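Local coordinates for salicylaldehyde dehydrogenase NahF (PDB 4JZ6), which oxidises salicylaldehyde to salicylate with NAD+ in naphthalene degradation and accepts a broad range of other aldehydes, at the interface of chains A and B. Numbering follows the deposited sequence. Chains: chain A/B, Salicylaldehyde dehydrogenase NahF.

Contact 1: the interface of chains A and B. Residues chain A 287-288, 291, 451-453; chain B 492, 496, 498.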
loop_
_atom_site.group_PDB
_atom_site.type_symbol
_atom_site.label_atom_id
_atom_site.label_comp_id
_atom_site.label_asym_id
_atom_site.label_seq_id
_atom_site.Cartn_x
_atom_site.Cartn_y
_atom_site.Cartn_z
ATOM N N LYS A 287 9.783 35.305 -2.694
ATOM C CA LYS A 287 8.328 35.285 -2.558
ATOM C C LYS A 287 7.799 33.886 -2.250
ATOM O O LYS A 287 6.960 33.706 -1.369
ATOM C CB LYS A 287 7.650 35.858 -3.808
ATOM C CG LYS A 287 7.967 37.324 -4.056
ATOM C CD LYS A 287 6.943 38.001 -4.953
ATOM C CE LYS A 287 7.117 37.634 -6.416
ATOM N NZ LYS A 287 6.105 38.328 -7.272
ATOM N N ALA A 288 8.300 32.892 -2.968
ATOM C CA ALA A 288 7.881 31.521 -2.714
ATOM C C ALA A 288 8.347 31.091 -1.333
ATOM O O ALA A 288 7.635 30.389 -0.616
ATOM C CB ALA A 288 8.433 30.592 -3.770
ATOM N N PHE A 291 6.227 32.769 1.477
ATOM C CA PHE A 291 4.903 32.168 1.500
ATOM C C PHE A 291 4.908 30.758 2.084
ATOM O O PHE A 291 4.153 30.460 3.015
ATOM C CB PHE A 291 4.311 32.147 0.090
ATOM C CG PHE A 291 3.031 31.371 -0.019
ATOM C CD1 PHE A 291 1.849 31.881 0.491
ATOM C CD2 PHE A 291 3.006 30.141 -0.649
ATOM C CE1 PHE A 291 0.671 31.171 0.388
ATOM C CE2 PHE A 291 1.832 29.426 -0.760
ATOM C CZ PHE A 291 0.664 29.940 -0.240
ATOM N N ASN A 451 10.150 26.401 -10.057
ATOM C CA ASN A 451 9.880 27.814 -9.824
ATOM C C ASN A 451 8.526 28.035 -9.133
ATOM O O ASN A 451 7.779 28.950 -9.471
ATOM C CB ASN A 451 10.003 28.610 -11.123
ATOM C CG ASN A 451 11.406 28.577 -11.691
ATOM O OD1 ASN A 451 12.378 28.834 -10.985
ATOM N ND2 ASN A 451 11.519 28.250 -12.970
ATOM N N GLY A 452 8.230 27.183 -8.156
ATOM C CA GLY A 452 7.031 27.322 -7.351
ATOM C C GLY A 452 7.300 27.061 -5.881
ATOM O O GLY A 452 8.355 26.537 -5.524
ATOM N N SER A 453 6.352 27.422 -5.022
ATOM C CA SER A 453 6.517 27.201 -3.589
ATOM C C SER A 453 6.392 25.720 -3.251
ATOM O O SER A 453 5.994 24.916 -4.095
ATOM C CB SER A 453 5.483 28.003 -2.794
ATOM O OG SER A 453 4.231 27.339 -2.756
ATOM N N GLU B 492 6.206 26.309 -13.524
ATOM C CA GLU B 492 5.446 27.525 -13.276
ATOM C C GLU B 492 6.162 28.749 -13.819
ATOM O O GLU B 492 7.379 28.723 -14.013
ATOM C CB GLU B 492 5.187 27.660 -11.774
ATOM C CG GLU B 492 4.550 26.414 -11.165
ATOM C CD GLU B 492 4.484 26.464 -9.650
ATOM O OE1 GLU B 492 4.424 27.585 -9.099
ATOM O OE2 GLU B 492 4.501 25.386 -9.011
ATOM N N GLN B 496 4.532 35.242 -10.406
ATOM C CA GLN B 496 3.210 34.877 -9.895
ATOM C C GLN B 496 2.898 35.595 -8.570
ATOM O O GLN B 496 3.799 36.097 -7.898
ATOM C CB GLN B 496 3.052 33.355 -9.771
ATOM C CG GLN B 496 4.176 32.649 -9.038
ATOM C CD GLN B 496 4.055 31.126 -9.100
ATOM O OE1 GLN B 496 3.197 30.527 -8.447
ATOM N NE2 GLN B 496 4.919 30.500 -9.888
ATOM N N TYR B 498 1.339 36.154 -4.644
ATOM C CA TYR B 498 1.162 35.499 -3.354
ATOM C C TYR B 498 0.391 36.410 -2.397
ATOM O O TYR B 498 0.537 37.631 -2.447
ATOM C CB TYR B 498 2.520 35.127 -2.755
ATOM C CG TYR B 498 3.296 34.125 -3.573
ATOM C CD1 TYR B 498 3.159 32.758 -3.347
ATOM C CD2 TYR B 498 4.172 34.543 -4.574
ATOM C CE1 TYR B 498 3.867 31.841 -4.093
ATOM C CE2 TYR B 498 4.880 33.631 -5.324
ATOM C CZ TYR B 498 4.725 32.283 -5.079
ATOM O OH TYR B 498 5.435 31.372 -5.824
HETATM O O HOH W 1 4.110 28.583 -6.606
HETATM O O HOH W 2 9.630 27.139 -14.413
#
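B:Tyr498 lays its ring against helix 282-294 of chain A, where A:Phe291, A:Ala288 and A:Lys287 receive it. The two aromatic side chains cross at about a right angle, and one ring carbon next to CG does the touching: CD1 of B:Tyr498 lies 3.6 Å from CG of A:Phe291. On its other edge the ring of B:Tyr498 meets the aliphatic root of A:Lys287, CD2 to CB at 3.8 Å, while the carbonyl oxygen of A:Lys287 stands over the ring centre. With CG of A:Phe291 anti to the backbone N (chi1 172°), that ring is carried toward A:Ser453, whose CB sits at its edge in plane. Outward, the A:Lys287 chain bends at chi3 (-76°), and its amino nitrogen NZ gives a long hydrogen bond of 3.3 Å to the backbone O of B:Gln496. A water then knits the phenol end to the loop 451-453: it links the backbone N of A:Ser453, OH of B:Tyr498, OE1 of B:Gln496 and the carboxylate of B:Glu492. Within chain B, the amide of B:Gln496 steadies that carboxylate, NE2 reaching the anti lone pair of B:Glu492 OE1 at 3.1 Å. At the rim a second water bridges ND2 of A:Asn451, at 2.6 Å, to the backbone O of B:Glu492.

Contact 2: the interface of chains A and B. Residues chain A 281, 284, 430, 451; chain B 494.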
loop_
_atom_site.group_PDB
_atom_site.type_symbol
_atom_site.label_atom_id
_atom_site.label_comp_id
_atom_site.label_asym_id
_atom_site.label_seq_id
_atom_site.Cartn_x
_atom_site.Cartn_y
_atom_site.Cartn_z
ATOM N N ASP A 281 15.725 33.276 -10.164
ATOM C CA ASP A 281 15.078 34.569 -10.059
ATOM C C ASP A 281 14.908 34.801 -8.560
ATOM O O ASP A 281 13.973 34.283 -7.953
ATOM C CB ASP A 281 13.719 34.506 -10.763
ATOM C CG ASP A 281 12.954 35.830 -10.729
ATOM O OD1 ASP A 281 13.249 36.705 -9.882
ATOM O OD2 ASP A 281 12.027 35.983 -11.556
ATOM N N ALA A 284 11.539 36.101 -7.278
ATOM C CA ALA A 284 10.522 35.063 -7.317
ATOM C C ALA A 284 10.727 34.004 -6.234
ATOM O O ALA A 284 9.759 33.495 -5.660
ATOM C CB ALA A 284 10.485 34.417 -8.690
ATOM N N GLY A 430 15.242 28.104 -10.596
ATOM C CA GLY A 430 16.357 28.339 -11.492
ATOM C C GLY A 430 15.856 28.905 -12.803
ATOM O O GLY A 430 14.830 28.465 -13.320
ATOM N N ASN A 451 10.150 26.401 -10.057
ATOM C CA ASN A 451 9.880 27.814 -9.824
ATOM C C ASN A 451 8.526 28.035 -9.133
ATOM O O ASN A 451 7.779 28.950 -9.471
ATOM C CB ASN A 451 10.003 28.610 -11.123
ATOM C CG ASN A 451 11.406 28.577 -11.691
ATOM O OD1 ASN A 451 12.378 28.834 -10.985
ATOM N ND2 ASN A 451 11.519 28.250 -12.970
ATOM N N PHE B 494 7.826 32.537 -13.887
ATOM C CA PHE B 494 8.655 33.218 -12.908
ATOM C C PHE B 494 7.797 34.171 -12.081
ATOM O O PHE B 494 7.841 34.153 -10.850
ATOM C CB PHE B 494 9.807 33.960 -13.588
ATOM C CG PHE B 494 10.676 33.076 -14.443
ATOM C CD1 PHE B 494 11.333 31.988 -13.895
ATOM C CD2 PHE B 494 10.840 33.336 -15.791
ATOM C CE1 PHE B 494 12.127 31.179 -14.674
ATOM C CE2 PHE B 494 11.639 32.529 -16.573
ATOM C CZ PHE B 494 12.282 31.451 -16.013
HETATM O O HOH W 3 7.894 31.628 -9.554
#
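A loop of chain B carrying B:Phe494 meets the start of helix 282-294 of chain A, with A:Asp281 just before it, and A:Asn451, which follows strand 447-450; A:Gly430, after strand 425-429, lies behind A:Asn451 as a second-shell partner. The phenyl ring of B:Phe494 approaches the amide of A:Asn451 with its CE1 corner, 3.4 Å from ND2, and the amide and ring planes are 64° apart, which rules out a parallel stack. The rotation of that amide is set from within chain A, since the backbone N of A:Gly430 bonds to OD1 of A:Asn451 at 3.0 Å. At the root of the phenylalanine, CB of B:Phe494 lies 3.6 Å from the carboxylate OD2 of A:Asp281. The other carboxylate oxygen, OD1 of A:Asp281, accepts the backbone N of A:Ala284 at 3.2 Å from above the carboxylate plane, an N-cap arrangement favoured by CG standing anti to the backbone N (chi1 -179°). A water joins the backbone O of A:Asn451, at 2.7 Å, to that of B:Phe494. Replacing A:Asn451 with an alanine would probably strip the phenylalanine ring of its amide neighbour and leave the N-H of A:Gly430 without its acceptor. The site probably anchors the C-terminal segment of one chain on the other in the deposited dimer.

Contact 3: the interface of chains A and B. Residues chain A 444, 466-467; chain B 239, 485.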
loop_
_atom_site.group_PDB
_atom_site.type_symbol
_atom_site.label_atom_id
_atom_site.label_comp_id
_atom_site.label_asym_id
_atom_site.label_seq_id
_atom_site.Cartn_x
_atom_site.Cartn_y
_atom_site.Cartn_z
ATOM N N GLU A 444 13.919 13.050 -4.376
ATOM C CA GLU A 444 12.991 12.016 -3.918
ATOM C C GLU A 444 11.774 12.591 -3.185
ATOM O O GLU A 444 11.645 12.473 -1.963
ATOM C CB GLU A 444 13.744 11.009 -3.039
ATOM C CG GLU A 444 14.778 10.189 -3.810
ATOM C CD GLU A 444 15.926 9.693 -2.944
ATOM O OE1 GLU A 444 16.145 10.245 -1.846
ATOM O OE2 GLU A 444 16.623 8.748 -3.369
ATOM N N THR A 466 7.287 10.215 -0.156
ATOM C CA THR A 466 8.071 8.985 -0.113
ATOM C C THR A 466 8.766 8.904 1.235
ATOM O O THR A 466 8.712 9.850 2.021
ATOM C CB THR A 466 9.160 8.970 -1.203
ATOM O OG1 THR A 466 10.175 9.931 -0.882
ATOM C CG2 THR A 466 8.569 9.323 -2.554
ATOM N N LYS A 467 9.432 7.783 1.493
ATOM C CA LYS A 467 10.197 7.604 2.728
ATOM C C LYS A 467 9.351 7.801 3.981
ATOM O O LYS A 467 8.230 7.312 4.059
ATOM C CB LYS A 467 11.393 8.552 2.770
ATOM C CG LYS A 467 12.304 8.473 1.567
ATOM C CD LYS A 467 13.463 9.432 1.747
ATOM C CE LYS A 467 14.041 9.871 0.421
ATOM N NZ LYS A 467 15.059 10.940 0.616
ATOM N N ARG B 239 14.127 -0.005 -0.368
ATOM C CA ARG B 239 13.077 1.014 -0.384
ATOM C C ARG B 239 11.672 0.443 -0.219
ATOM O O ARG B 239 10.857 1.001 0.512
ATOM C CB ARG B 239 13.164 1.849 -1.659
ATOM C CG ARG B 239 14.437 2.669 -1.762
ATOM C CD ARG B 239 14.435 3.817 -0.764
ATOM N NE ARG B 239 13.261 4.673 -0.929
ATOM C CZ ARG B 239 13.168 5.653 -1.826
ATOM N NH1 ARG B 239 14.182 5.908 -2.648
ATOM N NH2 ARG B 239 12.059 6.379 -1.903
ATOM N N GLU B 485 7.788 5.431 -8.286
ATOM C CA GLU B 485 7.463 6.638 -7.547
ATOM C C GLU B 485 6.508 7.425 -8.417
ATOM O O GLU B 485 6.773 7.619 -9.608
ATOM C CB GLU B 485 8.709 7.488 -7.280
ATOM C CG GLU B 485 9.745 6.863 -6.361
ATOM C CD GLU B 485 9.213 6.597 -4.960
ATOM O OE1 GLU B 485 8.069 7.011 -4.648
ATOM O OE2 GLU B 485 9.952 5.967 -4.168
#
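Bends at chi2 (-71°) and chi3 fold the chain of B:Arg239 so that its guanidinium faces A:Glu444 and A:Thr466, while a bend at chi2 (-62°) turns the carboxylate of B:Glu485 toward the same threonine. In this aldehyde dehydrogenase B:Glu485 opens strand 485-491, near the C-terminus of its chain, and A:Lys467 begins the 3-10 helix 467-469. The ionic link across the interface is loose: NH1 of B:Arg239 stands 3.8 Å from OE2 of A:Glu444, and the carboxylate and guanidinium planes are 69° apart, unlike a flat, paired bridge. The other guanidinium nitrogen, NH2 of B:Arg239, forms a tighter salt bridge within chain B, 3.1 Å from OE2 of B:Glu485. A:Glu444 is likewise shared, its OE1 taking the side-chain amine NZ of A:Lys467 at 2.8 Å on the anti side, somewhat out of the carboxylate plane. Acids and bases therefore alternate from lysine to glutamate to arginine to glutamate, an order likely to offset the like charges of A:Lys467 and B:Arg239, whose NZ and NH2 are 6.0 Å apart. The A:Thr466 and B:Glu485 side chains cross at about a right angle, the methyl CG2 of A:Thr466 packing 3.7 Å from the carboxylate carbon CD of B:Glu485.

Contact 1 and contact 2 form one continuous region: their C-alpha centres are about 8 Å apart, both use helix 282-294 of chain A, and A:Asn451 belongs to both. Contact 3 lies about 24 Å from contact 1 and 26 Å from contact 2, centre to centre. Chain B runs through all three, strand 485-491 leading from contact 3 into the tail that serves the other two. The centre of contact 3 is about 12 Å from A:Glu267, the predicted active-site residue, against 21 Å for contact 1. Two-fold symmetry repeats each contact with the chains exchanged, consistent with reciprocal tail docking in a dimer.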